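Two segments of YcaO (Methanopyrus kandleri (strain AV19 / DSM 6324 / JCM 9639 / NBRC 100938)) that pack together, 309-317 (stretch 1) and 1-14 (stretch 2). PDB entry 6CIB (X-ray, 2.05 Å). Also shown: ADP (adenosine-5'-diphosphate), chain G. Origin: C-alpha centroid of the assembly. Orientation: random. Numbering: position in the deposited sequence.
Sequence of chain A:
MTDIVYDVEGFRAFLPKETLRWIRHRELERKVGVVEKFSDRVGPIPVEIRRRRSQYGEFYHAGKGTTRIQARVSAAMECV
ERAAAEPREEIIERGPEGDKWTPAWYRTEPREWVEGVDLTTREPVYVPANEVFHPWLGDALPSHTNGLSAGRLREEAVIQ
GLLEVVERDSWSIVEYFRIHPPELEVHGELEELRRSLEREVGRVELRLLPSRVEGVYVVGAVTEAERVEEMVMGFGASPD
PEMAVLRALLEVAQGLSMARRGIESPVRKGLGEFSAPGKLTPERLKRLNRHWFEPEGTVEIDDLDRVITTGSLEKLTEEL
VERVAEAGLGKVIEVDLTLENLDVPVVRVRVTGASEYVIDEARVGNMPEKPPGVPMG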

# COMPACT_ATOMS: atom_id res chain seq x y z
N THR A 309 -8.93 -5.07 -17.87
CA THR A 309 -10.32 -4.80 -17.52
C THR A 309 -10.76 -5.85 -16.53
O THR A 309 -10.31 -7.00 -16.57
CB THR A 309 -11.27 -4.78 -18.74
OG1 THR A 309 -11.17 -6.02 -19.45
CG2 THR A 309 -10.95 -3.62 -19.68
N THR A 310 -11.67 -5.45 -15.65
CA THR A 310 -11.89 -6.20 -14.43
C THR A 310 -13.18 -7.01 -14.45
O THR A 310 -14.28 -6.46 -14.29
CB THR A 310 -11.79 -5.26 -13.21
OG1 THR A 310 -12.65 -4.13 -13.41
CG2 THR A 310 -10.36 -4.77 -13.05
N GLY A 311 -13.02 -8.31 -14.68
CA GLY A 311 -14.12 -9.25 -14.65
C GLY A 311 -14.19 -9.95 -13.32
O GLY A 311 -14.87 -9.50 -12.38
N SER A 312 -13.48 -11.07 -13.23
CA SER A 312 -13.47 -11.87 -12.02
C SER A 312 -12.20 -11.63 -11.21
O SER A 312 -11.17 -11.22 -11.75
CB SER A 312 -13.66 -13.36 -12.33
OG SER A 312 -12.45 -13.95 -12.75
N LEU A 313 -12.30 -11.89 -9.91
CA LEU A 313 -11.21 -11.73 -8.97
C LEU A 313 -10.01 -12.63 -9.30
O LEU A 313 -8.86 -12.20 -9.20
CB LEU A 313 -11.73 -11.99 -7.56
CG LEU A 313 -11.20 -11.21 -6.36
CD1 LEU A 313 -11.31 -9.70 -6.52
CD2 LEU A 313 -11.96 -11.69 -5.13
N GLU A 314 -10.30 -13.88 -9.69
CA GLU A 314 -9.29 -14.87 -10.05
C GLU A 314 -8.46 -14.47 -11.26
O GLU A 314 -7.24 -14.59 -11.25
CB GLU A 314 -9.92 -16.26 -10.29
CG GLU A 314 -10.50 -16.94 -9.06
CD GLU A 314 -11.95 -16.56 -8.77
OE1 GLU A 314 -12.53 -15.70 -9.45
OE2 GLU A 314 -12.53 -17.15 -7.83
N LYS A 315 -9.15 -14.00 -12.30
CA LYS A 315 -8.56 -13.52 -13.56
C LYS A 315 -7.71 -12.27 -13.31
O LYS A 315 -6.59 -12.15 -13.83
CB LYS A 315 -9.68 -13.23 -14.57
CG LYS A 315 -9.28 -12.56 -15.88
CD LYS A 315 -9.20 -13.55 -17.02
CE LYS A 315 -9.74 -12.95 -18.31
NZ LYS A 315 -9.94 -13.98 -19.37
N LEU A 316 -8.25 -11.34 -12.53
CA LEU A 316 -7.55 -10.10 -12.20
C LEU A 316 -6.24 -10.38 -11.48
O LEU A 316 -5.20 -9.82 -11.86
CB LEU A 316 -8.44 -9.13 -11.39
CG LEU A 316 -7.85 -7.79 -10.97
CD1 LEU A 316 -7.39 -6.96 -12.16
CD2 LEU A 316 -8.88 -7.02 -10.16
N THR A 317 -6.29 -11.28 -10.49
CA THR A 317 -5.11 -11.75 -9.75
C THR A 317 -4.06 -12.34 -10.70
O THR A 317 -2.90 -11.94 -10.66
CB THR A 317 -5.50 -12.80 -8.68
OG1 THR A 317 -6.51 -12.27 -7.82
CG2 THR A 317 -4.29 -13.22 -7.83
PB ADP G . -4.43 0.43 1.85
O1B ADP G . -4.36 -1.06 1.60
O2B ADP G . -3.81 1.28 0.76
O3B ADP G . -4.07 0.87 3.25
PA ADP G . -7.22 0.72 2.62
O1A ADP G . -8.41 0.78 1.71
O2A ADP G . -7.08 1.82 3.63
O3A ADP G . -5.99 0.76 1.60
O5' ADP G . -7.22 -0.72 3.34
C5' ADP G . -6.60 -1.05 4.59
C4' ADP G . -6.66 -2.57 4.80
O4' ADP G . -8.03 -3.01 4.80
C3' ADP G . -5.99 -3.37 3.69
O3' ADP G . -5.48 -4.62 4.21
C2' ADP G . -7.12 -3.67 2.72
O2' ADP G . -6.87 -4.79 1.89
C1' ADP G . -8.29 -3.88 3.68
N9 ADP G . -9.60 -3.51 3.10
C8 ADP G . -9.97 -2.28 2.71
N7 ADP G . -11.23 -2.28 2.22
C5 ADP G . -11.70 -3.53 2.32
C6 ADP G . -12.98 -4.20 1.98
N6 ADP G . -14.00 -3.50 1.45
N1 ADP G . -13.07 -5.53 2.23
C2 ADP G . -12.04 -6.24 2.77
N3 ADP G . -10.86 -5.68 3.10
C4 ADP G . -10.63 -4.35 2.90
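Stretch 2 1-14: MTDIVYDVEGFRAF

The N-terminal residues 1-14 lie in extended and looped conformation, without regular helix or strand, against the start of a helix that begins at Leu 313 and continues beyond Thr 317. The two segments are almost 300 residues apart in sequence, and their contact buries 546 Å² in total. Their backbones meet at a single bridge between Ser 312 and Asp 3, whose CA atoms are 4.7 Å apart. From this point Met 1 and Thr 2 lie beside Ser 312, Leu 313 and Glu 314, whereas Ile 4 and Asp 7 reach Thr 310, so the two chains run in opposite directions past each other.

Leu 313, Ile 4 and Phe 11 account for the most covered surface. Leu 313 is held through both backbone and side chain. Leu 313 N donates a hydrogen bond to Thr 2 O at 2.8 Å, nearly linear at 170°, and so satisfies an amide in the first turn of the helix, where no preceding turn supplies a carbonyl. Its side chain rests on apolar neighbours: Leu 313 CD1 lies 3.8 Å from Ile 4 CG1, and Leu 313 CD2 lies 4.0 Å from Ala 13 CB.

Ile 4 adopts phi/psi of -83/110°, and although its CA-to-CB bond points sideways, the end of its side chain comes nearer to stretch 1. Ile 4 CD1 approaches Gly 311 O at 3.4 Å, Leu 316 CD2 at 3.8 Å and Thr 310 CB at 4.0 Å. Water 1 joins the neighbouring carbonyls, donating to Ile 4 O at 3.1 Å and to Gly 311 O at 2.8 Å.

Phe 11 returns to the contact after the chain has turned back, a reversal fastened by the backbone hydrogen bonds from Val 5 N to Arg 12 O (3.0 Å) and from Arg 12 N to Tyr 6 O (2.9 Å). Leu 316 CD2 sits over one face of the Phe 11 ring, 3.6 Å from its centroid, in a CH-pi contact. Thr 310 CG2 approaches the same ring obliquely, 3.3 Å from Phe 11 CE1.

At the other end, the carboxylate of Glu 314 grips the terminus. Thr 2 N donates to Glu 314 OE1 at 2.7 Å and Thr 2 OG1 donates to Glu 314 OE2 at 2.6 Å, while Met 1 N forms a long salt bridge with Glu 314 OE1 at 3.8 Å. Polar contacts thus anchor the first two residues, and apolar packing by Ile 4 and Phe 11 extends the interface along the helix start.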

# COMPACT_ATOMS: atom_id res chain seq x y z
N MSE A 1 -14.67 -18.60 -10.63
CA MSE A 1 -15.09 -17.26 -11.15
C MSE A 1 -15.92 -16.46 -10.13
O MSE A 1 -17.16 -16.53 -10.09
CB MSE A 1 -15.84 -17.44 -12.48
CG MSE A 1 -16.13 -16.16 -13.25
SE MSE A 1 -17.45 -16.38 -14.47
CE MSE A 1 -18.90 -16.58 -13.44
N THR A 2 -15.21 -15.70 -9.29
CA THR A 2 -15.79 -14.83 -8.26
C THR A 2 -15.92 -13.42 -8.83
O THR A 2 -14.90 -12.80 -9.21
CB THR A 2 -14.91 -14.79 -6.99
OG1 THR A 2 -14.59 -16.12 -6.58
CG2 THR A 2 -15.61 -14.07 -5.83
N ASP A 3 -17.14 -12.91 -8.89
CA ASP A 3 -17.40 -11.57 -9.44
C ASP A 3 -16.87 -10.47 -8.52
O ASP A 3 -16.98 -10.56 -7.29
CB ASP A 3 -18.89 -11.34 -9.70
CG ASP A 3 -19.46 -12.26 -10.78
OD1 ASP A 3 -18.74 -12.69 -11.71
OD2 ASP A 3 -20.67 -12.55 -10.70
N ILE A 4 -16.28 -9.45 -9.14
CA ILE A 4 -15.95 -8.20 -8.47
C ILE A 4 -17.24 -7.41 -8.49
O ILE A 4 -17.71 -7.00 -9.56
CB ILE A 4 -14.80 -7.44 -9.21
CG1 ILE A 4 -13.52 -8.28 -9.22
CG2 ILE A 4 -14.55 -6.07 -8.57
CD1 ILE A 4 -12.58 -7.98 -10.37
N VAL A 5 -17.84 -7.23 -7.32
CA VAL A 5 -19.11 -6.51 -7.19
C VAL A 5 -18.87 -5.06 -6.74
O VAL A 5 -19.79 -4.25 -6.72
CB VAL A 5 -20.11 -7.22 -6.23
CG1 VAL A 5 -20.42 -8.64 -6.70
CG2 VAL A 5 -19.61 -7.22 -4.78
N TYR A 6 -17.63 -4.75 -6.39
CA TYR A 6 -17.26 -3.44 -5.87
C TYR A 6 -15.86 -3.06 -6.32
O TYR A 6 -14.91 -3.82 -6.13
CB TYR A 6 -17.41 -3.42 -4.34
CG TYR A 6 -17.22 -2.07 -3.70
CD1 TYR A 6 -18.28 -1.16 -3.61
CD2 TYR A 6 -15.98 -1.70 -3.17
CE1 TYR A 6 -18.10 0.08 -3.00
CE2 TYR A 6 -15.80 -0.47 -2.56
CZ TYR A 6 -16.86 0.41 -2.48
OH TYR A 6 -16.65 1.63 -1.87
N ASP A 7 -15.75 -1.88 -6.93
CA ASP A 7 -14.46 -1.43 -7.45
C ASP A 7 -14.24 0.07 -7.31
O ASP A 7 -13.79 0.73 -8.25
CB ASP A 7 -14.24 -1.94 -8.89
CG ASP A 7 -15.17 -1.29 -9.90
OD1 ASP A 7 -16.22 -0.71 -9.53
OD2 ASP A 7 -14.82 -1.36 -11.10
N VAL A 8 -14.52 0.60 -6.13
CA VAL A 8 -14.31 2.02 -5.85
C VAL A 8 -12.87 2.21 -5.30
O VAL A 8 -11.97 2.59 -6.06
CB VAL A 8 -15.45 2.59 -4.95
CG1 VAL A 8 -15.28 4.08 -4.72
CG2 VAL A 8 -16.81 2.33 -5.58
N GLU A 9 -12.65 1.90 -4.02
CA GLU A 9 -11.32 2.01 -3.39
C GLU A 9 -10.41 0.82 -3.70
O GLU A 9 -9.19 0.96 -3.61
CB GLU A 9 -11.44 2.14 -1.87
CG GLU A 9 -12.11 3.41 -1.39
CD GLU A 9 -13.63 3.33 -1.39
OE1 GLU A 9 -14.19 2.28 -1.77
OE2 GLU A 9 -14.26 4.33 -1.01
N GLY A 10 -11.00 -0.33 -4.02
CA GLY A 10 -10.27 -1.55 -4.35
C GLY A 10 -11.21 -2.57 -4.97
O GLY A 10 -12.42 -2.31 -5.09
N PHE A 11 -10.68 -3.73 -5.35
CA PHE A 11 -11.44 -4.79 -6.02
C PHE A 11 -11.94 -5.82 -5.01
O PHE A 11 -11.16 -6.56 -4.41
CB PHE A 11 -10.59 -5.46 -7.11
CG PHE A 11 -10.04 -4.50 -8.12
CD1 PHE A 11 -10.83 -4.05 -9.19
CD2 PHE A 11 -8.73 -4.03 -8.01
CE1 PHE A 11 -10.32 -3.16 -10.12
CE2 PHE A 11 -8.21 -3.15 -8.94
CZ PHE A 11 -9.00 -2.71 -10.00
N ARG A 12 -13.26 -5.84 -4.83
CA ARG A 12 -13.88 -6.56 -3.72
C ARG A 12 -15.03 -7.47 -4.17
O ARG A 12 -15.80 -7.13 -5.06
CB ARG A 12 -14.37 -5.58 -2.64
CG ARG A 12 -13.31 -4.63 -2.08
CD ARG A 12 -12.20 -5.37 -1.34
NE ARG A 12 -11.09 -4.48 -0.98
CZ ARG A 12 -10.00 -4.86 -0.31
NH1 ARG A 12 -9.85 -6.11 0.11
NH2 ARG A 12 -9.05 -3.97 -0.04
N ALA A 13 -15.12 -8.63 -3.52
CA ALA A 13 -16.14 -9.64 -3.81
C ALA A 13 -17.42 -9.42 -3.01
O ALA A 13 -18.42 -10.12 -3.22
CB ALA A 13 -15.57 -11.03 -3.54
N PHE A 14 -17.39 -8.44 -2.10
CA PHE A 14 -18.52 -8.09 -1.24
C PHE A 14 -18.69 -6.58 -1.20
O PHE A 14 -17.71 -5.82 -1.36
CB PHE A 14 -18.32 -8.65 0.18
CG PHE A 14 -18.17 -10.15 0.23
CD1 PHE A 14 -16.92 -10.75 0.08
CD2 PHE A 14 -19.29 -10.96 0.41
CE1 PHE A 14 -16.78 -12.14 0.09
CE2 PHE A 14 -19.16 -12.35 0.43
CZ PHE A 14 -17.90 -12.94 0.27
O HOH W 1 -17.19 -7.86 -12.52
O HOH W 2 -12.46 -1.57 -12.24
O HOH W 3 -14.51 -4.20 -11.67